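Local coordinates for protein metallophosphoesterase (Clostridium thermocellum, PDB 4J6O) that probably removes 2',3' phosphate ends as the manganese-binding phosphatase domain of the bacterial Pnkp-Hen1 RNA repair system, at residues S196-R199 and G200-V204. Residues are numbered along the deposited sequence; the frame is centred on the assembly and turned at random.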
ATOM      1  N   SER A 196       7.185   6.355 -17.600  1.00 34.67           N
ATOM      2  CA  SER A 196       7.524   7.188 -18.758  1.00 41.25           C
ATOM      3  C   SER A 196       7.015   6.640 -20.082  1.00 45.22           C
ATOM      4  O   SER A 196       6.653   7.409 -20.977  1.00 45.92           O
ATOM      5  CB  SER A 196       9.011   7.473 -18.827  1.00 45.58           C
ATOM      6  OG  SER A 196       9.327   8.378 -17.791  1.00 47.78           O
ATOM      7  N   ASP A 197       6.961   5.319 -20.201  1.00 38.19           N
ATOM      8  CA  ASP A 197       6.550   4.713 -21.445  1.00 39.58           C
ATOM      9  C   ASP A 197       5.072   4.394 -21.455  1.00 37.18           C
ATOM     10  O   ASP A 197       4.579   3.830 -22.424  1.00 46.63           O
ATOM     11  CB  ASP A 197       7.324   3.417 -21.676  1.00 37.85           C
ATOM     12  CG  ASP A 197       8.794   3.653 -21.994  1.00 62.85           C
ATOM     13  OD1 ASP A 197       9.153   4.771 -22.442  1.00 49.21           O
ATOM     14  OD2 ASP A 197       9.588   2.704 -21.785  1.00 52.92           O
ATOM     15  N   TYR A 198       4.365   4.737 -20.374  1.00 38.58           N
ATOM     16  CA  TYR A 198       2.952   4.386 -20.236  1.00 32.54           C
ATOM     17  C   TYR A 198       2.017   5.260 -21.099  1.00 38.53           C
ATOM     18  O   TYR A 198       2.080   6.501 -21.082  1.00 37.39           O
ATOM     19  CB  TYR A 198       2.531   4.461 -18.752  1.00 30.32           C
ATOM     20  CG  TYR A 198       1.112   4.015 -18.488  1.00 32.68           C
ATOM     21  CD1 TYR A 198       0.791   2.668 -18.452  1.00 29.63           C
ATOM     22  CD2 TYR A 198       0.094   4.943 -18.259  1.00 27.95           C
ATOM     23  CE1 TYR A 198      -0.510   2.224 -18.215  1.00 31.74           C
ATOM     24  CE2 TYR A 198      -1.200   4.521 -17.992  1.00 31.48           C
ATOM     25  CZ  TYR A 198      -1.504   3.170 -17.968  1.00 28.00           C
ATOM     26  OH  TYR A 198      -2.787   2.698 -17.725  1.00 30.04           O
ATOM     27  N   ARG A 199       1.157   4.577 -21.847  1.00 42.25           N
ATOM     28  CA  ARG A 199       0.209   5.235 -22.735  1.00 39.79           C
ATOM     29  C   ARG A 199      -1.155   4.564 -22.586  1.00 41.20           C
ATOM     30  O   ARG A 199      -1.986   4.603 -23.480  1.00 48.61           O
ATOM     31  CB  ARG A 199       0.694   5.142 -24.193  1.00 42.05           C
ATOM     32  CG  ARG A 199       2.030   5.819 -24.471  1.00 44.99           C
ATOM     33  CD  ARG A 199       1.987   7.293 -24.076  1.00 50.11           C
ATOM     34  NE  ARG A 199       3.206   8.025 -24.422  1.00 65.22           N
ATOM     35  CZ  ARG A 199       4.314   8.078 -23.680  1.00 80.33           C
ATOM     36  NH1 ARG A 199       4.402   7.422 -22.526  1.00 42.26           N
ATOM     37  NH2 ARG A 199       5.350   8.788 -24.104  1.00 54.38           N
ATOM     38  N   GLY A 200      -1.390   3.956 -21.434  1.00 36.93           N
ATOM     39  CA  GLY A 200      -2.604   3.200 -21.212  1.00 34.38           C
ATOM     40  C   GLY A 200      -3.789   4.114 -20.886  1.00 43.64           C
ATOM     41  O   GLY A 200      -3.635   5.285 -20.498  1.00 38.01           O
ATOM     42  N   LYS A 201      -4.986   3.556 -21.041  1.00 39.62           N
ATOM     43  CA  LYS A 201      -6.213   4.295 -20.819  1.00 48.38           C
ATOM     44  C   LYS A 201      -6.460   4.578 -19.339  1.00 45.69           C
ATOM     45  O   LYS A 201      -6.908   5.669 -18.987  1.00 35.85           O
ATOM     46  CB  LYS A 201      -7.394   3.509 -21.400  1.00 65.30           C
ATOM     47  CG  LYS A 201      -8.746   3.818 -20.754  1.00 61.70           C
ATOM     48  CD  LYS A 201      -9.778   2.737 -21.081  1.00 84.46           C
ATOM     49  CE  LYS A 201     -11.061   2.912 -20.284  1.00 47.48           C
ATOM     50  NZ  LYS A 201     -11.847   1.639 -20.313  1.00 83.69           N
ATOM     51  N   ALA A 202      -6.197   3.588 -18.488  1.00 39.17           N
ATOM     52  CA  ALA A 202      -6.510   3.726 -17.057  1.00 33.71           C
ATOM     53  C   ALA A 202      -5.526   4.641 -16.373  1.00 26.82           C
ATOM     54  O   ALA A 202      -4.319   4.588 -16.629  1.00 33.31           O
ATOM     55  CB  ALA A 202      -6.480   2.423 -16.382  1.00 29.89           C
ATOM     56  N   LEU A 203      -6.042   5.475 -15.489  1.00 24.18           N
ATOM     57  CA  LEU A 203      -5.181   6.200 -14.584  1.00 23.93           C
ATOM     58  C   LEU A 203      -4.587   5.186 -13.598  1.00 24.28           C
ATOM     59  O   LEU A 203      -5.343   4.424 -12.993  1.00 23.44           O
ATOM     60  CB  LEU A 203      -6.045   7.176 -13.812  1.00 26.53           C
ATOM     61  CG  LEU A 203      -5.427   7.845 -12.581  1.00 27.50           C
ATOM     62  CD1 LEU A 203      -4.294   8.759 -12.984  1.00 34.00           C
ATOM     63  CD2 LEU A 203      -6.514   8.649 -11.837  1.00 26.35           C
ATOM     64  N   VAL A 204      -3.254   5.168 -13.416  1.00 22.99           N
ATOM     65  CA  VAL A 204      -2.661   4.222 -12.474  1.00 21.16           C
ATOM     66  C   VAL A 204      -2.182   4.992 -11.279  1.00 21.18           C
ATOM     67  O   VAL A 204      -1.318   5.854 -11.402  1.00 19.96           O
ATOM     68  CB  VAL A 204      -1.427   3.472 -13.078  1.00 24.76           C
ATOM     69  CG1 VAL A 204      -0.919   2.414 -12.107  1.00 22.84           C
ATOM     70  CG2 VAL A 204      -1.798   2.889 -14.456  1.00 23.23           C
TER
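Tyr-198 lies across the bend that runs from Arg-199 to Ala-202 and leads into strand 203-206, its ring spanning the bend and its hydroxyl reaching the chain just before that strand. With CG anti to the backbone N (chi1 -176°), the ring lies over the Gly-200 backbone. Two measures support a face contact: Gly-200 N sits 3.4 Å above the plane over the ring centre, and Gly-200 CA makes a CH-pi contact 28° off the ring normal. Over the same face, Gly-200 CA comes 3.4 Å from Tyr-198 CZ. At the ring's edge, Tyr-198 OH donates to Ala-202 O over 2.7 Å; the donor lies in the carbonyl plane, on a lone pair, with a C=O...O angle of 133°. Val-204 CG2 comes at the same end obliquely, 3.5 Å from Tyr-198 CZ. Gln-163 NE2 also hydrogen-bonds Tyr-198 OH, giving the hydroxyl of this buried tyrosine a second partner.

Arg-199 turns away from 200-204 and, bent at chi2, folds back over its own loop. Its NH1 gives a nearly straight bond to Ser-196 O (2.7 Å), in the guanidinium plane, and another to Tyr-198 O (2.9 Å) from above that carbonyl's plane. One nitrogen thus ties two carbonyls of the loop together. Beyond Ala-202 the chain enters strand 203-206, between strands 151-154 and 220-222. The loop after strand 189-191 thus folds against the Tyr-198 ring and leads into an inner strand of one of the two mixed sheets of this calcineurin-like phosphoesterase fold.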